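Local coordinates for B-agarase (Saccharophagus degradans, PDB 4BQ2), which hydrolyses beta-1,4 linkages of agarose from the chain ends as a family 50 exo-beta-agarase, at residues A[151-156]-A[662-667]. Residues are numbered along the deposited sequence; the frame is centred on the assembly and turned at random.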
ATOM      1  N   GLN A 151       2.238  18.404 -11.633  1.00 21.35           N
ATOM      2  CA  GLN A 151       2.873  18.423 -10.312  1.00 22.04           C
ATOM      3  C   GLN A 151       3.331  17.010  -9.941  1.00 22.34           C
ATOM      4  O   GLN A 151       2.517  16.079  -9.965  1.00 22.53           O
ATOM      5  CB  GLN A 151       1.910  18.983  -9.238  1.00 23.07           C
ATOM      6  CG  GLN A 151       2.629  19.076  -7.905  1.00 24.90           C
ATOM      7  CD  GLN A 151       1.908  19.806  -6.796  1.00 28.05           C
ATOM      8  OE1 GLN A 151       0.670  19.799  -6.691  1.00 29.67           O
ATOM      9  NE2 GLN A 151       2.690  20.371  -5.902  1.00 25.93           N
ATOM     10  N   PHE A 152       4.622  16.828  -9.633  1.00 20.27           N
ATOM     11  CA  PHE A 152       5.098  15.538  -9.095  1.00 20.56           C
ATOM     12  C   PHE A 152       4.244  15.244  -7.867  1.00 21.72           C
ATOM     13  O   PHE A 152       3.935  16.159  -7.058  1.00 22.56           O
ATOM     14  CB  PHE A 152       6.562  15.604  -8.655  1.00 21.24           C
ATOM     15  CG  PHE A 152       7.574  15.144  -9.690  1.00 21.06           C
ATOM     16  CD1 PHE A 152       7.983  13.809  -9.743  1.00 21.34           C
ATOM     17  CD2 PHE A 152       8.197  16.064 -10.545  1.00 20.85           C
ATOM     18  CE1 PHE A 152       8.952  13.378 -10.662  1.00 21.97           C
ATOM     19  CE2 PHE A 152       9.153  15.647 -11.467  1.00 19.91           C
ATOM     20  CZ  PHE A 152       9.546  14.304 -11.525  1.00 21.35           C
ATOM     21  N   VAL A 153       3.870  13.981  -7.697  1.00 17.74           N
ATOM     22  CA  VAL A 153       2.924  13.644  -6.642  1.00 18.85           C
ATOM     23  C   VAL A 153       3.673  13.376  -5.360  1.00 17.84           C
ATOM     24  O   VAL A 153       4.703  12.701  -5.380  1.00 17.34           O
ATOM     25  CB  VAL A 153       2.144  12.375  -7.024  1.00 18.08           C
ATOM     26  CG1 VAL A 153       1.170  11.931  -5.950  1.00 18.72           C
ATOM     27  CG2 VAL A 153       1.422  12.597  -8.347  1.00 18.64           C
ATOM     28  N   TRP A 154       3.121  13.801  -4.228  1.00 18.99           N
ATOM     29  CA  TRP A 154       3.778  13.544  -2.959  1.00 18.18           C
ATOM     30  C   TRP A 154       3.714  12.055  -2.615  1.00 18.72           C
ATOM     31  O   TRP A 154       2.645  11.445  -2.716  1.00 21.41           O
ATOM     32  CB  TRP A 154       3.107  14.336  -1.833  1.00 19.17           C
ATOM     33  CG  TRP A 154       3.792  14.112  -0.527  1.00 18.61           C
ATOM     34  CD1 TRP A 154       3.318  13.402   0.542  1.00 19.86           C
ATOM     35  CD2 TRP A 154       5.083  14.591  -0.156  1.00 19.77           C
ATOM     36  NE1 TRP A 154       4.254  13.387   1.556  1.00 18.72           N
ATOM     37  CE2 TRP A 154       5.346  14.119   1.149  1.00 19.24           C
ATOM     38  CE3 TRP A 154       6.056  15.382  -0.807  1.00 19.97           C
ATOM     39  CZ2 TRP A 154       6.530  14.433   1.843  1.00 19.77           C
ATOM     40  CZ3 TRP A 154       7.255  15.689  -0.115  1.00 20.57           C
ATOM     41  CH2 TRP A 154       7.476  15.207   1.194  1.00 19.67           C
ATOM     42  N   MET A 155       4.852  11.504  -2.178  1.00 19.25           N
ATOM     43  CA  MET A 155       4.963  10.116  -1.745  1.00 18.91           C
ATOM     44  C   MET A 155       5.282  10.038  -0.250  1.00 19.71           C
ATOM     45  O   MET A 155       4.463   9.539   0.564  1.00 21.55           O
ATOM     46  CB  MET A 155       6.006   9.361  -2.601  1.00 18.50           C
ATOM     47  CG  MET A 155       5.678   9.368  -4.094  1.00 17.81           C
ATOM     48  SD  MET A 155       4.174   8.448  -4.515  1.00 18.57           S
ATOM     49  CE  MET A 155       4.864   6.793  -4.612  1.00 18.17           C
ATOM     50  N   TRP A 156       6.457  10.527   0.138  1.00 19.66           N
ATOM     51  CA  TRP A 156       6.855  10.504   1.560  1.00 19.25           C
ATOM     52  C   TRP A 156       8.124  11.309   1.747  1.00 20.22           C
ATOM     53  O   TRP A 156       8.787  11.674   0.765  1.00 19.19           O
ATOM     54  CB  TRP A 156       7.132   9.058   2.035  1.00 19.26           C
ATOM     55  CG  TRP A 156       7.898   8.253   1.026  1.00 18.90           C
ATOM     56  CD1 TRP A 156       9.233   8.322   0.741  1.00 19.03           C
ATOM     57  CD2 TRP A 156       7.352   7.271   0.144  1.00 20.06           C
ATOM     58  NE1 TRP A 156       9.556   7.437  -0.266  1.00 19.50           N
ATOM     59  CE2 TRP A 156       8.411   6.788  -0.656  1.00 19.94           C
ATOM     60  CE3 TRP A 156       6.059   6.750  -0.049  1.00 20.73           C
ATOM     61  CZ2 TRP A 156       8.221   5.803  -1.637  1.00 20.73           C
ATOM     62  CZ3 TRP A 156       5.865   5.780  -1.048  1.00 21.12           C
ATOM     63  CH2 TRP A 156       6.946   5.313  -1.817  1.00 20.54           C
ATOM     64  N   SER A 662      -8.514  11.640 -10.013  1.00 17.67           N
ATOM     65  CA  SER A 662      -7.762  11.494  -8.767  1.00 16.99           C
ATOM     66  C   SER A 662      -6.605  12.472  -8.635  1.00 18.41           C
ATOM     67  O   SER A 662      -5.935  12.770  -9.589  1.00 18.16           O
ATOM     68  CB  SER A 662      -7.215  10.058  -8.617  1.00 17.60           C
ATOM     69  OG  SER A 662      -6.696   9.884  -7.311  1.00 19.67           O
ATOM     70  N   TYR A 663      -6.322  12.897  -7.417  1.00 18.50           N
ATOM     71  CA  TYR A 663      -5.127  13.706  -7.164  1.00 21.03           C
ATOM     72  C   TYR A 663      -3.862  12.878  -6.994  1.00 21.85           C
ATOM     73  O   TYR A 663      -2.780  13.436  -6.890  1.00 21.78           O
ATOM     74  CB  TYR A 663      -5.313  14.503  -5.885  1.00 22.93           C
ATOM     75  CG  TYR A 663      -6.582  15.331  -5.861  1.00 26.07           C
ATOM     76  CD1 TYR A 663      -6.958  16.083  -6.968  1.00 26.77           C
ATOM     77  CD2 TYR A 663      -7.382  15.381  -4.718  1.00 26.78           C
ATOM     78  CE1 TYR A 663      -8.098  16.870  -6.955  1.00 29.46           C
ATOM     79  CE2 TYR A 663      -8.536  16.150  -4.700  1.00 29.00           C
ATOM     80  CZ  TYR A 663      -8.889  16.892  -5.818  1.00 30.67           C
ATOM     81  OH  TYR A 663     -10.052  17.662  -5.802  1.00 35.20           O
ATOM     82  N   HIS A 664      -4.006  11.560  -6.922  1.00 19.78           N
ATOM     83  CA  HIS A 664      -2.880  10.690  -6.596  1.00 21.60           C
ATOM     84  C   HIS A 664      -3.166   9.351  -7.233  1.00 21.94           C
ATOM     85  O   HIS A 664      -4.247   8.779  -7.028  1.00 21.71           O
ATOM     86  CB  HIS A 664      -2.783  10.524  -5.076  1.00 21.50           C
ATOM     87  CG  HIS A 664      -1.448  10.039  -4.595  1.00 21.14           C
ATOM     88  ND1 HIS A 664      -0.775   8.980  -5.177  1.00 20.28           N
ATOM     89  CD2 HIS A 664      -0.680  10.452  -3.561  1.00 19.56           C
ATOM     90  CE1 HIS A 664       0.373   8.799  -4.548  1.00 20.32           C
ATOM     91  NE2 HIS A 664       0.450   9.675  -3.562  1.00 20.25           N
ATOM     92  N   PRO A 665      -2.229   8.875  -8.056  1.00 23.10           N
ATOM     93  CA  PRO A 665      -2.423   7.601  -8.728  1.00 21.83           C
ATOM     94  C   PRO A 665      -2.330   6.406  -7.784  1.00 22.69           C
ATOM     95  O   PRO A 665      -2.993   5.399  -8.032  1.00 24.76           O
ATOM     96  CB  PRO A 665      -1.323   7.567  -9.774  1.00 22.29           C
ATOM     97  CG  PRO A 665      -0.379   8.661  -9.449  1.00 22.63           C
ATOM     98  CD  PRO A 665      -0.953   9.535  -8.398  1.00 21.42           C
ATOM     99  N   GLY A 666      -1.614   6.555  -6.672  1.00 18.65           N
ATOM    100  CA  GLY A 666      -1.271   5.428  -5.803  1.00 18.10           C
ATOM    101  C   GLY A 666       0.242   5.175  -5.783  1.00 17.46           C
ATOM    102  O   GLY A 666       1.021   6.049  -6.132  1.00 15.45           O
ATOM    103  N   LEU A 667       0.667   3.967  -5.410  1.00 17.21           N
ATOM    104  CA  LEU A 667       2.111   3.653  -5.313  1.00 16.21           C
ATOM    105  C   LEU A 667       2.868   3.466  -6.646  1.00 14.86           C
ATOM    106  O   LEU A 667       4.055   3.777  -6.779  1.00 15.41           O
ATOM    107  CB  LEU A 667       2.326   2.439  -4.366  1.00 16.58           C
ATOM    108  CG  LEU A 667       1.956   2.815  -2.918  1.00 19.35           C
ATOM    109  CD1 LEU A 667       1.847   1.612  -1.992  1.00 19.75           C
ATOM    110  CD2 LEU A 667       2.941   3.849  -2.340  1.00 20.74           C
TER
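Val153 plants its CG1 methyl squarely on the imidazole of His664, 3.3 Å from the ring centroid. At 7° off the ring normal, this is a CH-pi contact over the middle of the face. That branch lies anti to the backbone N (chi1 178°), which carries it out over the ring, while the other methyl, CG2, touches Pro665 CD, 3.9 Å away. Both imidazole nitrogens have backbone partners, one firm and one weak. His664 ND1 accepts the backbone N-H of Gly666 at 3.0 Å in a fairly straight bond, consistent with the proton being on NE2, which donates to Trp154 O at 2.9 Å; bent to 128°, this second bond is weak. Met155 SD approaches the same ring obliquely, 3.8 Å from His664 CE1. Met155 and Trp156 form a classic beta bulge opposite Thr99 of strand 97-104, on strand 150-155 in the carbohydrate-binding-module-like domain. Segment 662-667 belongs to the loop between strand 648-652 and helix 673-688, so the contact probably joins that N-terminal beta domain to the catalytic (beta/alpha)-barrel, as in other family 50 enzymes. Beyond the histidine the packing thins towards the partly exposed pair Trp156 and Leu667: Leu667 CD2 touches the indole edge at Trp156 CZ3, 3.7 Å away, and lies near Met155 CE. A glycerol molecule sits beside the Leu667 side chain.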